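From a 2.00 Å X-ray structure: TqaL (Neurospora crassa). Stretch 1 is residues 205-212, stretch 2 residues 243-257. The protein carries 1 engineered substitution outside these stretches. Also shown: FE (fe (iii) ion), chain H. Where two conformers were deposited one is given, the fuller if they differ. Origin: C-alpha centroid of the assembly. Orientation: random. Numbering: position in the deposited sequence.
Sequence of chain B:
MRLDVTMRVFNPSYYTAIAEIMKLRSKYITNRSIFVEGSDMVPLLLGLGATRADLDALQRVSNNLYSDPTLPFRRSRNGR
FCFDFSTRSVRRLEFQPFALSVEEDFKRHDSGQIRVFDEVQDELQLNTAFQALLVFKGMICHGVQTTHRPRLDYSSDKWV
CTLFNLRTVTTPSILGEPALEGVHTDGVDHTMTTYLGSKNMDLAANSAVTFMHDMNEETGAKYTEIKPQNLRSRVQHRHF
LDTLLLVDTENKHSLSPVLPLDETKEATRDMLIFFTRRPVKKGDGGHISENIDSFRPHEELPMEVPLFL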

ATOM      1  N   ALA B 205      22.267 -20.064  20.161  1.00 54.67           N
ATOM      2  CA  ALA B 205      23.041 -19.484  21.248  1.00 55.62           C
ATOM      3  C   ALA B 205      23.096 -17.967  21.073  1.00 49.99           C
ATOM      4  O   ALA B 205      22.484 -17.388  20.171  1.00 47.81           O
ATOM      5  N   ASN B 206      23.786 -17.284  21.975  0.63 46.58           N
ATOM      6  CA  ASN B 206      24.013 -15.863  21.744  0.63 41.80           C
ATOM      7  C   ASN B 206      25.320 -15.716  20.970  0.63 40.43           C
ATOM      8  O   ASN B 206      26.356 -15.272  21.469  0.63 40.84           O
ATOM      9  N   SER B 207      25.242 -16.160  19.714  1.00 37.86           N
ATOM     10  CA  SER B 207      26.333 -16.041  18.757  1.00 38.87           C
ATOM     11  C   SER B 207      26.159 -14.786  17.894  1.00 32.75           C
ATOM     12  O   SER B 207      25.093 -14.559  17.311  1.00 33.20           O
ATOM     13  N   ALA B 208      27.205 -13.967  17.854  1.00 29.07           N
ATOM     14  CA  ALA B 208      27.224 -12.720  17.082  1.00 29.42           C
ATOM     15  C   ALA B 208      26.003 -11.845  17.380  1.00 25.75           C
ATOM     16  O   ALA B 208      25.297 -11.390  16.480  1.00 25.65           O
ATOM     17  N   VAL B 209      25.761 -11.606  18.669  1.00 29.80           N
ATOM     18  CA  VAL B 209      24.653 -10.775  19.133  1.00 28.69           C
ATOM     19  C   VAL B 209      25.174  -9.364  19.361  1.00 28.05           C
ATOM     20  O   VAL B 209      26.225  -9.184  19.986  1.00 26.64           O
ATOM     21  N   THR B 210      24.448  -8.363  18.860  1.00 26.11           N
ATOM     22  CA  THR B 210      24.796  -6.962  19.089  1.00 24.41           C
ATOM     23  C   THR B 210      23.938  -6.441  20.232  1.00 27.41           C
ATOM     24  O   THR B 210      22.703  -6.482  20.150  1.00 25.92           O
ATOM     25  N   PHE B 211      24.589  -6.003  21.308  1.00 27.02           N
ATOM     26  CA  PHE B 211      23.935  -5.305  22.408  1.00 29.00           C
ATOM     27  C   PHE B 211      24.126  -3.808  22.231  1.00 27.59           C
ATOM     28  O   PHE B 211      25.192  -3.359  21.815  1.00 25.12           O
HETATM   29  N   MSE B 212      23.100  -3.037  22.549  1.00 29.19           N
HETATM   30  CA  MSE B 212      23.304  -1.607  22.622  1.00 28.04           C
HETATM   31  C   MSE B 212      22.991  -1.133  24.021  1.00 26.40           C
HETATM   32  O   MSE B 212      22.056  -1.620  24.662  1.00 27.69           O
ATOM     33  N   THR B 243      19.511  -5.880   8.940  1.00 15.92           N
ATOM     34  CA  THR B 243      20.213  -4.597   8.987  1.00 15.94           C
ATOM     35  C   THR B 243      19.931  -3.873  10.297  1.00 20.17           C
ATOM     36  O   THR B 243      18.769  -3.651  10.658  1.00 18.31           O
ATOM     37  N   LEU B 244      21.001  -3.504  10.995  1.00 16.18           N
ATOM     38  CA  LEU B 244      20.954  -2.665  12.189  1.00 17.37           C
ATOM     39  C   LEU B 244      21.540  -1.304  11.850  1.00 17.93           C
ATOM     40  O   LEU B 244      22.636  -1.231  11.287  1.00 19.29           O
ATOM     41  N   LEU B 245      20.822  -0.234  12.190  1.00 17.49           N
ATOM     42  CA  LEU B 245      21.318   1.129  12.052  1.00 18.02           C
ATOM     43  C   LEU B 245      21.227   1.814  13.413  1.00 19.86           C
ATOM     44  O   LEU B 245      20.202   1.712  14.087  1.00 19.26           O
ATOM     45  N   LEU B 246      22.286   2.507  13.831  1.00 17.82           N
ATOM     46  CA  LEU B 246      22.304   3.107  15.163  1.00 19.57           C
ATOM     47  C   LEU B 246      22.993   4.464  15.130  1.00 19.78           C
ATOM     48  O   LEU B 246      23.921   4.685  14.352  1.00 18.30           O
ATOM     49  N   VAL B 247      22.530   5.366  15.994  1.00 18.98           N
ATOM     50  CA  VAL B 247      23.166   6.671  16.176  1.00 20.60           C
ATOM     51  C   VAL B 247      24.382   6.455  17.070  1.00 21.29           C
ATOM     52  O   VAL B 247      24.243   6.119  18.246  1.00 22.47           O
ATOM     53  N   ASP B 248      25.580   6.613  16.502  1.00 20.43           N
ATOM     54  CA  ASP B 248      26.788   6.129  17.171  1.00 21.99           C
ATOM     55  C   ASP B 248      27.209   7.024  18.331  1.00 23.03           C
ATOM     56  O   ASP B 248      27.956   6.576  19.212  1.00 22.23           O
ATOM     57  N   THR B 249      26.743   8.272  18.345  1.00 26.26           N
ATOM     58  CA  THR B 249      27.057   9.230  19.391  1.00 22.89           C
ATOM     59  C   THR B 249      26.126   9.136  20.592  1.00 28.57           C
ATOM     60  O   THR B 249      26.413   9.740  21.628  1.00 27.18           O
ATOM     61  N   GLU B 250      25.028   8.398  20.491  1.00 24.00           N
ATOM     62  CA  GLU B 250      24.056   8.354  21.577  1.00 29.41           C
ATOM     63  C   GLU B 250      23.829   6.955  22.115  1.00 28.95           C
ATOM     64  O   GLU B 250      23.033   6.789  23.044  1.00 35.22           O
ATOM     65  N   ASN B 251      24.507   5.952  21.555  1.00 27.27           N
ATOM     66  CA  ASN B 251      24.478   4.563  21.995  1.00 30.82           C
ATOM     67  C   ASN B 251      25.905   4.065  22.095  1.00 26.92           C
ATOM     68  O   ASN B 251      26.795   4.573  21.413  1.00 29.00           O
ATOM     69  N   LYS B 252      26.147   3.166  23.036  1.00 26.91           N
ATOM     70  CA  LYS B 252      27.351   2.357  23.014  1.00 27.80           C
ATOM     71  C   LYS B 252      26.903   0.986  22.553  1.00 27.38           C
ATOM     72  O   LYS B 252      25.710   0.664  22.629  1.00 26.15           O
ATOM     73  N   HIS B 253      27.838   0.185  22.044  1.00 21.71           N
ATOM     74  CA  HIS B 253      27.442  -1.140  21.601  1.00 22.91           C
ATOM     75  C   HIS B 253      28.579  -2.127  21.820  1.00 27.79           C
ATOM     76  O   HIS B 253      29.716  -1.754  22.103  1.00 28.55           O
ATOM     77  N   SER B 254      28.239  -3.405  21.708  1.00 24.56           N
ATOM     78  CA  SER B 254      29.192  -4.491  21.862  1.00 30.62           C
ATOM     79  C   SER B 254      28.661  -5.692  21.096  1.00 29.27           C
ATOM     80  O   SER B 254      27.452  -5.825  20.889  1.00 28.79           O
ATOM     81  N   LEU B 255      29.575  -6.554  20.656  1.00 27.18           N
ATOM     82  CA  LEU B 255      29.235  -7.708  19.836  1.00 31.28           C
ATOM     83  C   LEU B 255      29.797  -8.963  20.485  1.00 36.27           C
ATOM     84  O   LEU B 255      30.937  -8.971  20.956  1.00 39.07           O
ATOM     85  N   SER B 256      28.991 -10.009  20.537  1.00 33.94           N
ATOM     86  CA  SER B 256      29.469 -11.254  21.116  1.00 36.20           C
ATOM     87  C   SER B 256      30.118 -12.112  20.039  1.00 37.07           C
ATOM     88  O   SER B 256      29.820 -11.956  18.852  1.00 30.20           O
ATOM     89  N   PRO B 257      31.021 -13.024  20.414  1.00 39.82           N
ATOM     90  CA  PRO B 257      31.728 -13.823  19.401  1.00 33.52           C
ATOM     91  C   PRO B 257      30.789 -14.712  18.601  1.00 35.54           C
ATOM     92  O   PRO B 257      29.760 -15.177  19.096  1.00 35.62           O
TER

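Strand 209-212 runs antiparallel to strand 252-255, and the bookkeeping of donors and acceptors begins with their backbones. Phe211 and Ser254 form a hydrogen-bonded pair: Phe211 N donates to Ser254 O at 2.9 Å, and Ser254 N returns a bond to Phe211 O at 3.0 Å. Two residues further along, past the non-hydrogen-bonded pair Thr210 and Leu255, Ser256 N donates to Val209 O at 2.9 Å, so that carbonyl is satisfied too. The CA atoms in between add weaker support, as where Thr210 CA lies 3.4 Å from Ser254 O.

Beyond Val209 the regular exchange of backbone bonds gives way, and the side chain of Ser256 takes part. Its CA-to-CB bond points toward stretch 1, and a chi1 of 78° (p) places the hydroxyl among backbone groups of that stretch. There it works in both directions: Ser256 OG donates to Asn206 O at 2.9 Å and accepts from Val209 N at 3.0 Å, the latter with a nearly straight angle of 174°. Serine suits this place because a short side chain with one hydroxyl can serve a carbonyl and an amide at once. Ala208 N, although 3.2 Å from Ser256 OG, has a poor angle to it and donates instead to Pro257 O at 3.1 Å. Water 1 closes the end of the contact, donating to Asn206 O and to Pro257 O, each 2.7 Å from the water oxygen. Both carbonyls therefore accept two hydrogen bonds, one from protein and one from water. Ala208, with phi and psi both 51°, turns its methyl away from stretch 2, yet its CB still lies 4.4 Å from Leu255 CD1.

The side chains of Thr210, Met212, His253 and Leu255 share one face of the sheet. Thr210 is an m rotamer; its OG1 lies 3.6 Å from Leu255 CD1, while its methyl CG2 meets Leu244 CD2 at 3.7 Å. A beta-branched residue is at home in a strand and here offers carbon to a leucine. Leu244 (t, p) and Leu246 (p, p) point toward stretch 1 from strand 243-247, and the long, flexible selenomethionine Met212 (m, t, p) reaches them: its SE is 4.2 Å from Leu244 CD1 and 4.1 Å from Leu246 CD2. Its CE comes within 3.0 Å of Asn251 OD1, a tight contact. Asn251 (m) is not left unpaired, for its ND2 donates to Val247 O at 2.9 Å and OD1 is bonded elsewhere in the structure.

His253 (p) begins on this face, but its ring leads away from stretch 1, and NE2 binds the iron at 2.1 Å. Water 2, at 2.3 Å from FE, is another ligand. Imidazole nitrogen is a classic donor to iron.

On the other face, Phe211 (m) and Ser254 (p) are neighbours, with Phe211 CB 3.8 Å from Ser254 OG, whose hydroxyl is hydrogen-bonded outside the two stretches. Ser256 CB approaches the edge of the Phe211 ring, 4.5 Å from Phe211 CE2.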

ATOM      1  CB  ALA B 205      24.430 -20.113  21.296  1.00 53.00           C
ATOM      2  CB  ASN B 206      23.979 -15.085  23.048  0.63 41.36           C
ATOM      3  CG  ASN B 206      22.640 -14.396  23.256  0.63 39.62           C
ATOM      4  OD1 ASN B 206      21.612 -14.893  22.791  0.63 37.25           O
ATOM      5  ND2 ASN B 206      22.642 -13.250  23.932  0.63 36.30           N
ATOM      6  CB  SER B 207      26.391 -17.316  17.908  1.00 38.69           C
ATOM      7  OG  SER B 207      26.835 -17.091  16.586  1.00 39.23           O
ATOM      8  CB  ALA B 208      27.341 -13.014  15.589  1.00 27.87           C
ATOM      9  CB  VAL B 209      24.025 -11.344  20.417  1.00 29.08           C
ATOM     10  CG1 VAL B 209      23.123 -10.315  21.082  1.00 31.89           C
ATOM     11  CG2 VAL B 209      23.235 -12.612  20.104  1.00 30.61           C
ATOM     12  CB  THR B 210      24.588  -6.115  17.831  1.00 26.16           C
ATOM     13  OG1 THR B 210      25.261  -6.719  16.717  1.00 22.73           O
ATOM     14  CG2 THR B 210      25.102  -4.675  18.028  1.00 21.70           C
ATOM     15  CB  PHE B 211      24.510  -5.735  23.762  1.00 28.45           C
ATOM     16  CG  PHE B 211      24.401  -7.202  24.019  1.00 28.38           C
ATOM     17  CD1 PHE B 211      23.241  -7.734  24.548  1.00 33.05           C
ATOM     18  CD2 PHE B 211      25.447  -8.055  23.705  1.00 39.23           C
ATOM     19  CE1 PHE B 211      23.120  -9.094  24.776  1.00 35.53           C
ATOM     20  CE2 PHE B 211      25.338  -9.426  23.929  1.00 39.42           C
ATOM     21  CZ  PHE B 211      24.168  -9.941  24.466  1.00 36.32           C
HETATM   22  CB  MSE B 212      22.459  -0.886  21.597  1.00 28.20           C
HETATM   23  CG  MSE B 212      22.908  -1.180  20.166  1.00 34.83           C
HETATM   24 SE   MSE B 212      21.448  -0.629  19.051  1.00 57.51          SE
HETATM   25  CE  MSE B 212      21.219   1.094  19.839  1.00 37.93           C
ATOM     26  CB  THR B 243      19.810  -3.694   7.807  1.00 19.39           C
ATOM     27  OG1 THR B 243      20.287  -4.255   6.574  1.00 18.91           O
ATOM     28  CG2 THR B 243      20.421  -2.318   7.960  1.00 20.23           C
ATOM     29  CB  LEU B 244      21.757  -3.299  13.329  1.00 17.96           C
ATOM     30  CG  LEU B 244      21.928  -2.407  14.555  1.00 22.36           C
ATOM     31  CD1 LEU B 244      20.592  -2.247  15.284  1.00 17.25           C
ATOM     32  CD2 LEU B 244      23.027  -2.940  15.487  1.00 19.13           C
ATOM     33  CB  LEU B 245      20.493   1.893  11.005  1.00 16.15           C
ATOM     34  CG  LEU B 245      20.748   3.388  10.784  1.00 16.65           C
ATOM     35  CD1 LEU B 245      22.106   3.585  10.140  1.00 15.55           C
ATOM     36  CD2 LEU B 245      19.662   3.943   9.881  1.00 13.88           C
ATOM     37  CB  LEU B 246      22.992   2.201  16.196  1.00 19.98           C
ATOM     38  CG  LEU B 246      24.449   1.760  16.006  1.00 22.84           C
ATOM     39  CD1 LEU B 246      25.442   2.791  16.543  1.00 20.03           C
ATOM     40  CD2 LEU B 246      24.660   0.425  16.694  1.00 23.10           C
ATOM     41  CB  VAL B 247      22.201   7.693  16.782  1.00 20.04           C
ATOM     42  CG1 VAL B 247      22.932   9.041  17.065  1.00 18.23           C
ATOM     43  CG2 VAL B 247      21.007   7.892  15.854  1.00 18.11           C
ATOM     44  CB  ASP B 248      27.930   6.019  16.155  1.00 21.74           C
ATOM     45  CG  ASP B 248      29.206   5.430  16.760  1.00 23.30           C
ATOM     46  OD1 ASP B 248      29.150   4.318  17.324  1.00 22.90           O
ATOM     47  OD2 ASP B 248      30.259   6.094  16.669  1.00 24.30           O
ATOM     48  CB  THR B 249      26.994  10.651  18.827  1.00 24.90           C
ATOM     49  OG1 THR B 249      25.776  10.803  18.093  1.00 24.21           O
ATOM     50  CG2 THR B 249      28.161  10.914  17.891  1.00 21.05           C
ATOM     51  CB  GLU B 250      22.721   8.966  21.121  1.00 28.24           C
ATOM     52  CG  GLU B 250      22.882  10.385  20.628  1.00 27.14           C
ATOM     53  CD  GLU B 250      21.664  10.887  19.901  1.00 26.87           C
ATOM     54  OE1 GLU B 250      20.568  10.339  20.153  1.00 26.92           O
ATOM     55  OE2 GLU B 250      21.817  11.804  19.064  1.00 28.11           O
ATOM     56  CB  ASN B 251      23.771   3.620  21.016  1.00 32.81           C
ATOM     57  CG  ASN B 251      22.357   4.017  20.730  1.00 34.57           C
ATOM     58  OD1 ASN B 251      21.448   3.650  21.469  1.00 36.99           O
ATOM     59  ND2 ASN B 251      22.149   4.751  19.633  1.00 24.89           N
ATOM     60  CB  LYS B 252      28.047   2.281  24.387  1.00 25.25           C
ATOM     61  CG  LYS B 252      28.790   3.528  24.809  1.00 28.65           C
ATOM     62  CD  LYS B 252      29.317   3.496  26.242  1.00 34.48           C
ATOM     63  CE  LYS B 252      29.897   4.862  26.649  1.00 39.46           C
ATOM     64  NZ  LYS B 252      30.255   4.960  28.103  1.00 38.03           N
ATOM     65  CB  HIS B 253      26.985  -1.131  20.135  1.00 22.30           C
ATOM     66  CG  HIS B 253      28.020  -0.643  19.176  1.00 25.40           C
ATOM     67  ND1 HIS B 253      28.256   0.700  18.945  1.00 25.65           N
ATOM     68  CD2 HIS B 253      28.879  -1.321  18.374  1.00 25.68           C
ATOM     69  CE1 HIS B 253      29.212   0.824  18.043  1.00 26.31           C
ATOM     70  NE2 HIS B 253      29.611  -0.386  17.686  1.00 26.08           N
ATOM     71  CB  SER B 254      29.431  -4.825  23.342  1.00 32.12           C
ATOM     72  OG  SER B 254      28.277  -5.380  23.943  1.00 31.76           O
ATOM     73  CB  LEU B 255      29.781  -7.538  18.399  1.00 30.31           C
ATOM     74  CG  LEU B 255      29.571  -8.638  17.340  1.00 33.68           C
ATOM     75  CD1 LEU B 255      28.088  -8.916  17.042  1.00 28.62           C
ATOM     76  CD2 LEU B 255      30.326  -8.317  16.040  1.00 31.02           C
ATOM     77  CB  SER B 256      28.312 -12.004  21.773  1.00 35.76           C
ATOM     78  OG  SER B 256      27.520 -12.667  20.810  1.00 34.16           O
ATOM     79  CB  PRO B 257      32.701 -14.672  20.231  1.00 34.21           C
ATOM     80  CG  PRO B 257      32.816 -13.964  21.537  1.00 41.29           C
ATOM     81  CD  PRO B 257      31.493 -13.322  21.777  1.00 38.24           C
TER
HETATM   82 FE    FE H 402      31.417  -0.972  16.690  1.00 24.32          FE
HETATM   83  O   HOH W   1      29.049 -15.296  21.738  1.00 41.75           O
HETATM   84  O   HOH W   2      33.525  -1.389  15.936  1.00 27.33           O